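GDSL-like Lipase/Acylhydrolase family protein (Neisseria meningitidis, PDB 4K7J) probably removes O-acetyl groups from peptidoglycan as an SGNH-family esterase, using a catalytic triad. Local coordinates at residues A[69-80]-A[358-369]. Sequence-based numbering, arbitrary orientation. Where two conformers were deposited one is given.
Sequences FTDSLRKRLQKT and RRAAEMLADSLE
Glu369 OE2 accepts a hydrogen bond from Thr80 OG1 at 2.8 Å, the donor standing 57° out of the carboxylate plane, and a weak one from Arg76 NE at 3.3 Å. The carboxylate is thus shared between two residues one turn apart on helix 68-81. Arg76, bent at chi2 (82°), fits as a knob among Glu362, Ala365, Asp366 and Glu369. Ala365 CB lies against one face of the guanidinium, offset from its centre, while Asp366 adds a second acidic partner at the edge, at an implausibly short deposited distance. Arg76 was modelled in two conformers, so its contacts, including the links to both acids, are provisional. Farther along, a water joins Ser72 OG to Glu362 OE2, each 2.8 Å from it.

Next to these polar groups the interface turns apolar. The methyl of Ala361 sits over the centre of the Phe69 ring in a CH-pi contact, 3.8 Å from CB to centroid. Leu364 CD2 meets the ring edge at CZ, and Leu73 CD1 packs on Ala365 CB at 3.9 Å. With only methyls at Ala361 and Ala365, the axes of the two segments approach to 7.8 Å and cross at -43°. Both helices cover the mixed sheet of the SGNH hydrolase domain: Phe69 and Leu77 reach strand 53-60, and Phe69 and Leu364 meet strand 281-286.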
loop_
_atom_site.group_PDB
_atom_site.type_symbol
_atom_site.label_atom_id
_atom_site.label_comp_id
_atom_site.label_asym_id
_atom_site.label_seq_id
_atom_site.Cartn_x
_atom_site.Cartn_y
_atom_site.Cartn_z
ATOM N N PHE A 69 -0.269 -6.832 7.930
ATOM C CA PHE A 69 0.229 -7.643 6.819
ATOM C C PHE A 69 1.461 -6.975 6.238
ATOM O O PHE A 69 2.528 -7.581 6.135
ATOM C CB PHE A 69 -0.869 -7.777 5.750
ATOM C CG PHE A 69 -0.510 -8.669 4.586
ATOM C CD1 PHE A 69 0.222 -8.182 3.516
ATOM C CD2 PHE A 69 -0.952 -9.982 4.539
ATOM C CE1 PHE A 69 0.521 -8.995 2.431
ATOM C CE2 PHE A 69 -0.647 -10.799 3.459
ATOM C CZ PHE A 69 0.084 -10.308 2.411
ATOM N N THR A 70 1.324 -5.710 5.867
ATOM C CA THR A 70 2.436 -4.997 5.230
ATOM C C THR A 70 3.650 -4.786 6.156
ATOM O O THR A 70 4.784 -4.746 5.693
ATOM C CB THR A 70 1.957 -3.664 4.644
ATOM O OG1 THR A 70 1.033 -3.065 5.554
ATOM C CG2 THR A 70 1.231 -3.904 3.321
ATOM N N ASP A 71 3.430 -4.679 7.462
ATOM C CA ASP A 71 4.560 -4.483 8.359
ATOM C C ASP A 71 5.350 -5.771 8.534
ATOM O O ASP A 71 6.561 -5.741 8.759
ATOM C CB ASP A 71 4.125 -3.951 9.722
ATOM C CG ASP A 71 5.308 -3.613 10.610
ATOM O OD1 ASP A 71 6.171 -2.807 10.181
ATOM O OD2 ASP A 71 5.390 -4.173 11.720
ATOM N N SER A 72 4.669 -6.907 8.417
ATOM C CA SER A 72 5.355 -8.191 8.528
ATOM C C SER A 72 6.214 -8.385 7.283
ATOM O O SER A 72 7.377 -8.777 7.369
ATOM C CB SER A 72 4.356 -9.333 8.707
ATOM O OG SER A 72 4.972 -10.584 8.446
ATOM N N LEU A 73 5.634 -8.067 6.129
ATOM C CA LEU A 73 6.357 -8.072 4.866
ATOM C C LEU A 73 7.550 -7.111 4.941
ATOM O O LEU A 73 8.672 -7.438 4.518
ATOM C CB LEU A 73 5.411 -7.663 3.734
ATOM C CG LEU A 73 5.911 -7.788 2.298
ATOM C CD1 LEU A 73 6.123 -9.252 1.975
ATOM C CD2 LEU A 73 4.901 -7.162 1.337
ATOM N N ARG A 74 7.299 -5.926 5.487
ATOM C CA ARG A 74 8.345 -4.928 5.667
ATOM C C ARG A 74 9.504 -5.469 6.496
ATOM O O ARG A 74 10.652 -5.406 6.072
ATOM C CB ARG A 74 7.763 -3.665 6.298
ATOM C CG ARG A 74 8.734 -2.501 6.436
ATOM C CD ARG A 74 7.975 -1.183 6.565
ATOM N NE ARG A 74 6.878 -1.269 7.509
ATOM C CZ ARG A 74 5.607 -1.012 7.225
ATOM N NH1 ARG A 74 5.224 -0.626 6.013
ATOM N NH2 ARG A 74 4.712 -1.139 8.173
ATOM N N LYS A 75 9.214 -6.018 7.666
ATOM C CA LYS A 75 10.296 -6.447 8.560
ATOM C C LYS A 75 11.094 -7.602 7.967
ATOM O O LYS A 75 12.319 -7.655 8.086
ATOM C CB LYS A 75 9.754 -6.827 9.933
ATOM C CG LYS A 75 9.088 -5.670 10.680
ATOM C CD LYS A 75 10.091 -4.584 11.054
ATOM C CE LYS A 75 9.390 -3.384 11.690
ATOM N NZ LYS A 75 8.483 -3.844 12.786
ATOM N N ARG A 76 10.398 -8.529 7.327
ATOM C CA ARG A 76 11.052 -9.691 6.756
ATOM C C ARG A 76 11.972 -9.308 5.599
ATOM O O ARG A 76 13.159 -9.650 5.595
ATOM C CB ARG A 76 10.009 -10.696 6.284
ATOM C CG ARG A 76 10.576 -11.772 5.393
ATOM C CD ARG A 76 11.223 -12.891 6.186
ATOM N NE ARG A 76 11.386 -14.074 5.353
ATOM C CZ ARG A 76 10.465 -15.021 5.214
ATOM N NH1 ARG A 76 9.297 -14.937 5.852
ATOM N NH2 ARG A 76 10.715 -16.059 4.433
ATOM N N LEU A 77 11.432 -8.590 4.620
ATOM C CA LEU A 77 12.225 -8.243 3.437
ATOM C C LEU A 77 13.329 -7.210 3.711
ATOM O O LEU A 77 14.312 -7.141 2.966
ATOM C CB LEU A 77 11.331 -7.775 2.286
ATOM C CG LEU A 77 10.213 -8.729 1.856
ATOM C CD1 LEU A 77 9.481 -8.133 0.675
ATOM C CD2 LEU A 77 10.728 -10.145 1.527
ATOM N N GLN A 78 13.166 -6.408 4.765
ATOM C CA GLN A 78 14.204 -5.452 5.166
ATOM C C GLN A 78 15.413 -6.156 5.793
ATOM O O GLN A 78 16.555 -5.740 5.597
ATOM C CB GLN A 78 13.640 -4.339 6.076
ATOM C CG GLN A 78 12.973 -3.208 5.268
ATOM C CD GLN A 78 12.378 -2.083 6.109
ATOM O OE1 GLN A 78 12.113 -2.246 7.286
ATOM N NE2 GLN A 78 12.161 -0.936 5.487
ATOM N N LYS A 79 15.157 -7.229 6.535
ATOM C CA LYS A 79 16.233 -8.060 7.069
ATOM C C LYS A 79 16.985 -8.762 5.937
ATOM O O LYS A 79 18.208 -8.839 5.932
ATOM C CB LYS A 79 15.662 -9.091 8.052
ATOM C CG LYS A 79 15.331 -8.498 9.407
ATOM C CD LYS A 79 16.619 -8.016 10.095
ATOM C CE LYS A 79 16.366 -7.531 11.518
ATOM N NZ LYS A 79 15.900 -6.115 11.577
ATOM N N THR A 80 16.237 -9.241 4.956
ATOM C CA THR A 80 16.805 -9.964 3.837
ATOM C C THR A 80 17.612 -9.065 2.896
ATOM O O THR A 80 18.686 -9.451 2.434
ATOM C CB THR A 80 15.690 -10.672 3.033
ATOM O OG1 THR A 80 14.997 -11.600 3.884
ATOM C CG2 THR A 80 16.268 -11.415 1.837
ATOM N N ARG A 358 0.275 -11.508 10.045
ATOM C CA ARG A 358 1.720 -11.716 10.053
ATOM C C ARG A 358 2.062 -13.022 9.345
ATOM O O ARG A 358 3.005 -13.077 8.561
ATOM C CB ARG A 358 2.280 -11.739 11.478
ATOM C CG ARG A 358 3.811 -11.821 11.515
ATOM C CD ARG A 358 4.343 -12.289 12.877
ATOM N NE ARG A 358 3.928 -13.658 13.186
ATOM C CZ ARG A 358 3.308 -14.021 14.307
ATOM N NH1 ARG A 358 3.040 -13.116 15.243
ATOM N NH2 ARG A 358 2.964 -15.290 14.495
ATOM N N ARG A 359 1.269 -14.058 9.614
ATOM C CA ARG A 359 1.494 -15.384 9.039
ATOM C C ARG A 359 1.340 -15.352 7.522
ATOM O O ARG A 359 2.191 -15.863 6.782
ATOM C CB ARG A 359 0.517 -16.399 9.647
ATOM C CG ARG A 359 0.609 -17.818 9.079
ATOM C CD ARG A 359 -0.517 -18.722 9.637
ATOM N NE ARG A 359 -0.349 -20.132 9.265
ATOM C CZ ARG A 359 -1.178 -21.117 9.613
ATOM N NH1 ARG A 359 -2.259 -20.874 10.347
ATOM N NH2 ARG A 359 -0.924 -22.358 9.220
ATOM N N ALA A 360 0.251 -14.748 7.057
ATOM C CA ALA A 360 -0.008 -14.668 5.627
ATOM C C ALA A 360 1.120 -13.918 4.922
ATOM O O ALA A 360 1.560 -14.316 3.846
ATOM C CB ALA A 360 -1.358 -13.985 5.364
ATOM N N ALA A 361 1.603 -12.842 5.536
ATOM C CA ALA A 361 2.644 -12.022 4.897
ATOM C C ALA A 361 4.003 -12.716 4.850
ATOM O O ALA A 361 4.775 -12.535 3.896
ATOM C CB ALA A 361 2.751 -10.670 5.575
ATOM N N GLU A 362 4.299 -13.510 5.878
ATOM C CA GLU A 362 5.544 -14.276 5.904
ATOM C C GLU A 362 5.557 -15.292 4.762
ATOM O O GLU A 362 6.594 -15.547 4.152
ATOM C CB GLU A 362 5.746 -14.955 7.267
ATOM C CG GLU A 362 6.147 -13.990 8.391
ATOM C CD GLU A 362 6.385 -14.686 9.723
ATOM O OE1 GLU A 362 6.384 -15.932 9.759
ATOM O OE2 GLU A 362 6.574 -13.987 10.740
ATOM N N MET A 363 4.390 -15.841 4.446
ATOM C CA MET A 363 4.273 -16.742 3.303
ATOM C C MET A 363 4.511 -16.006 1.982
ATOM O O MET A 363 5.194 -16.531 1.092
ATOM C CB MET A 363 2.921 -17.454 3.297
ATOM C CG MET A 363 2.750 -18.424 4.454
ATOM S SD MET A 363 1.311 -19.495 4.267
ATOM C CE MET A 363 0.017 -18.580 5.056
ATOM N N LEU A 364 3.965 -14.794 1.862
ATOM C CA LEU A 364 4.205 -13.978 0.676
ATOM C C LEU A 364 5.676 -13.633 0.552
ATOM O O LEU A 364 6.248 -13.679 -0.542
ATOM C CB LEU A 364 3.374 -12.690 0.711
ATOM C CG LEU A 364 3.640 -11.696 -0.421
ATOM C CD1 LEU A 364 3.494 -12.382 -1.789
ATOM C CD2 LEU A 364 2.706 -10.483 -0.295
ATOM N N ALA A 365 6.291 -13.276 1.676
ATOM C CA ALA A 365 7.708 -12.926 1.681
ATOM C C ALA A 365 8.532 -14.136 1.240
ATOM O O ALA A 365 9.462 -14.008 0.418
ATOM C CB ALA A 365 8.126 -12.462 3.057
ATOM N N ASP A 366 8.166 -15.301 1.777
ATOM C CA ASP A 366 8.727 -16.588 1.348
ATOM C C ASP A 366 8.659 -16.739 -0.164
ATOM O O ASP A 366 9.668 -17.012 -0.810
ATOM C CB ASP A 366 7.950 -17.759 1.955
ATOM C CG ASP A 366 8.255 -17.978 3.422
ATOM O OD1 ASP A 366 9.305 -17.504 3.885
ATOM O OD2 ASP A 366 7.439 -18.637 4.105
ATOM N N SER A 367 7.455 -16.571 -0.711
ATOM C CA SER A 367 7.224 -16.704 -2.146
ATOM C C SER A 367 8.097 -15.758 -2.989
ATOM O O SER A 367 8.601 -16.139 -4.049
ATOM C CB SER A 367 5.737 -16.495 -2.472
ATOM O OG SER A 367 4.900 -17.389 -1.734
ATOM N N LEU A 368 8.291 -14.531 -2.511
ATOM C CA LEU A 368 9.038 -13.536 -3.278
ATOM C C LEU A 368 10.535 -13.812 -3.230
ATOM O O LEU A 368 11.236 -13.669 -4.233
ATOM C CB LEU A 368 8.740 -12.119 -2.781
ATOM C CG LEU A 368 7.310 -11.625 -3.000
ATOM C CD1 LEU A 368 7.057 -10.333 -2.240
ATOM C CD2 LEU A 368 7.039 -11.444 -4.478
ATOM N N GLU A 369 11.028 -14.212 -2.062
ATOM C CA GLU A 369 12.448 -14.520 -1.925
ATOM C C GLU A 369 12.829 -15.726 -2.791
ATOM O O GLU A 369 13.914 -15.755 -3.388
ATOM C CB GLU A 369 12.826 -14.733 -0.454
ATOM C CG GLU A 369 12.814 -13.445 0.372
ATOM C CD GLU A 369 12.910 -13.697 1.876
ATOM O OE1 GLU A 369 13.109 -14.864 2.286
ATOM O OE2 GLU A 369 12.781 -12.727 2.655
HETATM O O HOH W 1 7.014 -11.296 10.209
#